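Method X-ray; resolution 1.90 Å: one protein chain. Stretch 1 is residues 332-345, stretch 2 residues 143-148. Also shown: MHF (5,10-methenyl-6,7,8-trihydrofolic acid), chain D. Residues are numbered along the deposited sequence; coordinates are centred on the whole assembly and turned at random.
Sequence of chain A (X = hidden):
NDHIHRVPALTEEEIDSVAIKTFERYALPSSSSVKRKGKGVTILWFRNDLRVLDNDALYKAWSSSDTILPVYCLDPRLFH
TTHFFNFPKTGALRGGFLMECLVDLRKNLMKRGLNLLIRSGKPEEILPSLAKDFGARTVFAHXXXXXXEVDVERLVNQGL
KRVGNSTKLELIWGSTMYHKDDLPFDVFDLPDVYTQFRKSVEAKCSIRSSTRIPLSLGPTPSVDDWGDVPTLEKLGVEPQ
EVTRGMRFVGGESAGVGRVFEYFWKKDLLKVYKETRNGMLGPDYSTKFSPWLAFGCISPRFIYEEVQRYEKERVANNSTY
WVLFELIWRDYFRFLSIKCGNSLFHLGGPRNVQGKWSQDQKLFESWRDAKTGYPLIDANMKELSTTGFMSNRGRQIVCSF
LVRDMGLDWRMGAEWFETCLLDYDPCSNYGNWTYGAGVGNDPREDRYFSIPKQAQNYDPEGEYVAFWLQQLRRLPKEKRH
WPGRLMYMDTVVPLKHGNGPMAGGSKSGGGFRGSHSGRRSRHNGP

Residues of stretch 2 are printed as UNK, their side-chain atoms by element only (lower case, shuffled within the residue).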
# COMPACT_ATOMS: atom_id res chain seq x y z
N PHE A 332 -5.33 10.69 -3.87
CA PHE A 332 -4.48 10.19 -4.95
C PHE A 332 -5.14 9.06 -5.72
O PHE A 332 -4.91 8.90 -6.92
CB PHE A 332 -3.11 9.77 -4.42
CG PHE A 332 -2.17 10.93 -4.18
CD1 PHE A 332 -1.86 11.81 -5.22
CD2 PHE A 332 -1.62 11.15 -2.93
CE1 PHE A 332 -1.01 12.89 -5.00
CE2 PHE A 332 -0.77 12.24 -2.70
CZ PHE A 332 -0.46 13.11 -3.74
N ARG A 333 -5.97 8.27 -5.04
CA ARG A 333 -6.66 7.17 -5.71
C ARG A 333 -7.64 7.76 -6.74
O ARG A 333 -7.69 7.31 -7.89
CB ARG A 333 -7.40 6.32 -4.67
CG ARG A 333 -8.42 5.35 -5.24
CD ARG A 333 -7.79 4.23 -6.03
NE ARG A 333 -7.00 3.34 -5.19
CZ ARG A 333 -6.50 2.18 -5.60
NH1 ARG A 333 -6.72 1.75 -6.84
NH2 ARG A 333 -5.77 1.44 -4.78
N PHE A 334 -8.41 8.77 -6.34
CA PHE A 334 -9.35 9.37 -7.29
C PHE A 334 -8.59 10.14 -8.37
O PHE A 334 -8.98 10.14 -9.54
CB PHE A 334 -10.34 10.31 -6.58
CG PHE A 334 -11.26 9.61 -5.61
CD1 PHE A 334 -11.99 8.49 -5.99
CD2 PHE A 334 -11.40 10.08 -4.30
CE1 PHE A 334 -12.83 7.84 -5.09
CE2 PHE A 334 -12.24 9.44 -3.39
CZ PHE A 334 -12.96 8.31 -3.78
N LEU A 335 -7.49 10.77 -7.98
CA LEU A 335 -6.69 11.55 -8.92
C LEU A 335 -6.12 10.65 -10.02
O LEU A 335 -5.96 11.08 -11.16
CB LEU A 335 -5.57 12.26 -8.16
CG LEU A 335 -4.92 13.54 -8.72
CD1 LEU A 335 -5.97 14.55 -9.14
CD2 LEU A 335 -4.03 14.13 -7.63
N SER A 336 -5.83 9.39 -9.68
CA SER A 336 -5.29 8.48 -10.68
C SER A 336 -6.28 8.33 -11.83
O SER A 336 -5.89 8.21 -12.99
CB SER A 336 -4.97 7.10 -10.08
OG SER A 336 -6.15 6.36 -9.76
N ILE A 337 -7.57 8.36 -11.50
CA ILE A 337 -8.59 8.24 -12.53
C ILE A 337 -8.62 9.48 -13.40
O ILE A 337 -8.63 9.40 -14.63
CB ILE A 337 -9.98 8.03 -11.90
CG1 ILE A 337 -9.96 6.78 -11.02
CG2 ILE A 337 -11.02 7.86 -13.01
CD1 ILE A 337 -11.25 6.55 -10.25
N LYS A 338 -8.63 10.65 -12.77
CA LYS A 338 -8.66 11.89 -13.53
C LYS A 338 -7.43 12.06 -14.41
O LYS A 338 -7.52 12.54 -15.55
CB LYS A 338 -8.79 13.10 -12.59
CG LYS A 338 -8.94 14.44 -13.32
CD LYS A 338 -8.99 15.61 -12.33
CE LYS A 338 -9.17 16.93 -13.06
NZ LYS A 338 -9.09 18.10 -12.15
N CYS A 339 -6.27 11.66 -13.90
CA CYS A 339 -5.02 11.83 -14.65
C CYS A 339 -4.71 10.77 -15.70
O CYS A 339 -4.02 11.04 -16.68
CB CYS A 339 -3.83 11.90 -13.70
SG CYS A 339 -3.83 13.30 -12.56
N GLY A 340 -5.20 9.56 -15.48
CA GLY A 340 -4.90 8.51 -16.43
C GLY A 340 -3.39 8.34 -16.49
O GLY A 340 -2.69 8.54 -15.49
N ASN A 341 -2.88 8.01 -17.67
CA ASN A 341 -1.45 7.79 -17.81
C ASN A 341 -0.55 9.02 -17.72
O ASN A 341 0.67 8.88 -17.76
CB ASN A 341 -1.17 7.02 -19.10
CG ASN A 341 -1.85 5.67 -19.12
OD1 ASN A 341 -1.93 5.00 -18.09
ND2 ASN A 341 -2.33 5.25 -20.28
N SER A 342 -1.13 10.21 -17.58
CA SER A 342 -0.27 11.39 -17.44
C SER A 342 0.42 11.29 -16.07
O SER A 342 1.41 11.97 -15.79
CB SER A 342 -1.09 12.68 -17.53
OG SER A 342 -1.96 12.83 -16.43
N LEU A 343 -0.10 10.40 -15.23
CA LEU A 343 0.45 10.16 -13.91
C LEU A 343 1.85 9.54 -14.02
O LEU A 343 2.67 9.66 -13.11
CB LEU A 343 -0.46 9.20 -13.13
CG LEU A 343 -0.02 8.70 -11.75
CD1 LEU A 343 0.13 9.86 -10.77
CD2 LEU A 343 -1.07 7.72 -11.23
N PHE A 344 2.12 8.90 -15.15
CA PHE A 344 3.40 8.23 -15.35
C PHE A 344 4.34 8.90 -16.34
O PHE A 344 5.49 8.49 -16.49
CB PHE A 344 3.14 6.80 -15.81
CG PHE A 344 2.11 6.07 -14.98
CD1 PHE A 344 2.38 5.74 -13.65
CD2 PHE A 344 0.89 5.69 -15.53
CE1 PHE A 344 1.44 5.04 -12.88
CE2 PHE A 344 -0.06 4.99 -14.78
CZ PHE A 344 0.21 4.65 -13.45
N HIS A 345 3.85 9.94 -17.01
CA HIS A 345 4.64 10.64 -18.02
C HIS A 345 5.60 11.65 -17.42
O HIS A 345 5.31 12.27 -16.39
CB HIS A 345 3.69 11.32 -19.01
CG HIS A 345 2.87 10.35 -19.80
ND1 HIS A 345 1.63 10.66 -20.32
CD2 HIS A 345 3.10 9.06 -20.15
CE1 HIS A 345 1.14 9.61 -20.96
NE2 HIS A 345 2.02 8.63 -20.87
N UNK A 143 -12.72 -3.06 -8.18
CA UNK A 143 -12.34 -2.24 -9.32
C UNK A 143 -11.00 -1.57 -9.04
O UNK A 143 -10.78 -1.06 -7.94
n UNK A 143 -11.79 -0.04 -13.52
c UNK A 143 -13.40 -1.16 -9.54
c UNK A 143 -13.26 -0.10 -13.27
c UNK A 143 -13.58 -0.95 -12.05
c UNK A 143 -13.15 -0.26 -10.76
N UNK A 144 -10.11 -1.57 -10.02
CA UNK A 144 -8.83 -0.89 -9.86
C UNK A 144 -8.86 0.36 -10.74
O UNK A 144 -9.80 0.55 -11.52
c UNK A 144 -7.38 -2.83 -9.12
o UNK A 144 -6.33 -2.97 -6.97
o UNK A 144 -6.70 -0.97 -7.78
c UNK A 144 -7.67 -1.81 -10.21
c UNK A 144 -6.76 -2.21 -7.87
N UNK A 145 -7.84 1.20 -10.65
CA UNK A 145 -7.85 2.44 -11.42
C UNK A 145 -6.80 2.68 -12.50
O UNK A 145 -7.09 3.36 -13.48
c UNK A 145 -7.80 3.66 -10.47
o UNK A 145 -6.60 3.61 -9.69
c UNK A 145 -9.00 3.67 -9.53
N UNK A 146 -5.59 2.15 -12.33
CA UNK A 146 -4.55 2.42 -13.32
C UNK A 146 -4.49 1.50 -14.53
O UNK A 146 -4.99 0.37 -14.50
c UNK A 146 -3.18 2.45 -12.62
s UNK A 146 -3.12 3.75 -11.34
N UNK A 147 -3.89 2.02 -15.59
CA UNK A 147 -3.72 1.33 -16.88
C UNK A 147 -3.52 -0.18 -16.86
O UNK A 147 -4.29 -0.93 -17.47
o UNK A 147 -2.18 1.18 -18.76
c UNK A 147 -2.55 1.97 -17.64
N UNK A 148 -2.47 -0.64 -16.19
CA UNK A 148 -2.16 -2.06 -16.15
C UNK A 148 -3.27 -2.91 -15.55
O UNK A 148 -3.65 -3.94 -16.13
o UNK A 148 2.69 -1.42 -15.86
c UNK A 148 -0.85 -2.29 -15.38
c UNK A 148 1.66 -1.87 -15.34
o UNK A 148 1.63 -2.35 -14.18
c UNK A 148 0.38 -1.83 -16.15
N1 MHF D . 1.97 0.14 -11.48
C2 MHF D . 0.66 -0.28 -11.42
NA2 MHF D . 0.23 -0.95 -10.31
N3 MHF D . -0.20 -0.04 -12.42
C4 MHF D . 0.20 0.61 -13.56
O4 MHF D . -0.61 0.81 -14.48
C4A MHF D . 1.55 1.04 -13.68
N5 MHF D . 2.09 1.67 -14.82
C6 MHF D . 3.57 1.79 -15.05
C7 MHF D . 4.18 2.26 -13.71
N8 MHF D . 3.77 1.23 -12.70
C8A MHF D . 2.44 0.80 -12.61
C9 MHF D . 3.75 2.76 -16.25
N10 MHF D . 2.36 3.23 -16.50
C11 MHF D . 1.47 2.14 -16.07
C12 MHF D . 1.50 4.49 -20.52
C13 MHF D . 2.62 5.01 -19.80
C14 MHF D . 2.90 4.57 -18.51
C15 MHF D . 2.08 3.60 -17.87
C16 MHF D . 0.96 3.06 -18.61
C17 MHF D . 0.67 3.50 -19.92
C MHF D . 1.20 5.03 -21.87
O MHF D . 1.93 5.90 -22.34
N MHF D . 0.15 4.59 -22.59
CA MHF D . -0.13 5.16 -23.91
CB MHF D . -0.86 4.14 -24.79
CG MHF D . -0.08 2.87 -25.03
CD MHF D . 1.27 3.13 -25.67
OE1 MHF D . 1.29 3.52 -26.86
OE2 MHF D . 2.30 2.97 -24.98
CT MHF D . -1.00 6.41 -23.77
O1 MHF D . -1.58 6.62 -22.67
O2 MHF D . -1.11 7.17 -24.75
O HOH W 1 -5.51 -1.35 -4.88
O HOH W 2 -3.54 4.79 -15.68

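Position 143 carries five side-chain atoms, four carbons in an unbranched row ending in a nitrogen. None of them touches stretch 1. A linear chain of this kind with a terminal amine is lysine, K143. Its tip reaches the backbone carbonyl of the next residue: K143 NZ donates to the backbone O of position 144 at 2.9 Å.

Position 144 has three carbons, the third bearing two oxygens, one of which is 2.9 Å from R333 NH1. A carboxylate two methylenes out from CA is glutamate, E144. Its CA-to-CB bond points away from stretch 1, yet chi1 and chi2, both m, bring the end nearer. R333 NH1 donates to E144 OE1 with an N-H...acceptor angle of 148°, a salt bridge in which the oxygen lies at the guanidinium edge, near its plane. Water 1 adds a second link, accepting from R333 NH2 at 2.8 Å and donating to E144 OE2 at 2.8 Å.

Position 145 shows one carbon that branches to an oxygen and a carbon. The oxygen is 2.8 Å from S336 OG, and the branch carbon is 3.6 Å from I337 CG1. A beta-branched hydroxyl residue is threonine, T145. T145 OG1 donates to S336 OG, which in turn donates to R333 O at 2.6 Å, so the hydroxyls form a chain with one direction. The bond from R333 NH1 to T145 OG1 is weak, at 3.4 Å and 131°.

Position 146 has one carbon followed by a sulfur, which lies 4.0 Å from S336 CB and 4.0 Å from F344 CZ. This is cysteine, C146. At 5.4 Å from the centroid of the F344 ring and 77° off the ring normal, C146 SG approaches the ring edge. One face of that ring is left to the ligand, whose N10 lies over it.

Position 147 has one carbon and one oxygen; the carbon, CB, is 3.1 Å from N341 OD1. The pattern is that of serine, S147. Water 2 joins the segments by accepting from S147 N at 2.8 Å and donating to N341 OD1 at 2.9 Å.

Position 148 has three carbons, the third with two oxygens, and its side chain does not touch stretch 1. It is again glutamate, E148. E148 N donates to MHF O4 at 2.9 Å.

The contact therefore combines a polar cluster around R333 and S336 with packing of C146 against F344, burying 373 Å² in total. The folate extends it: N341 ND2 to MHF O1 (2.9 Å) and H345 NE2 to MHF O (3.1 Å) hold it from stretch 1.

Stretch 2 143-148: KETCSE
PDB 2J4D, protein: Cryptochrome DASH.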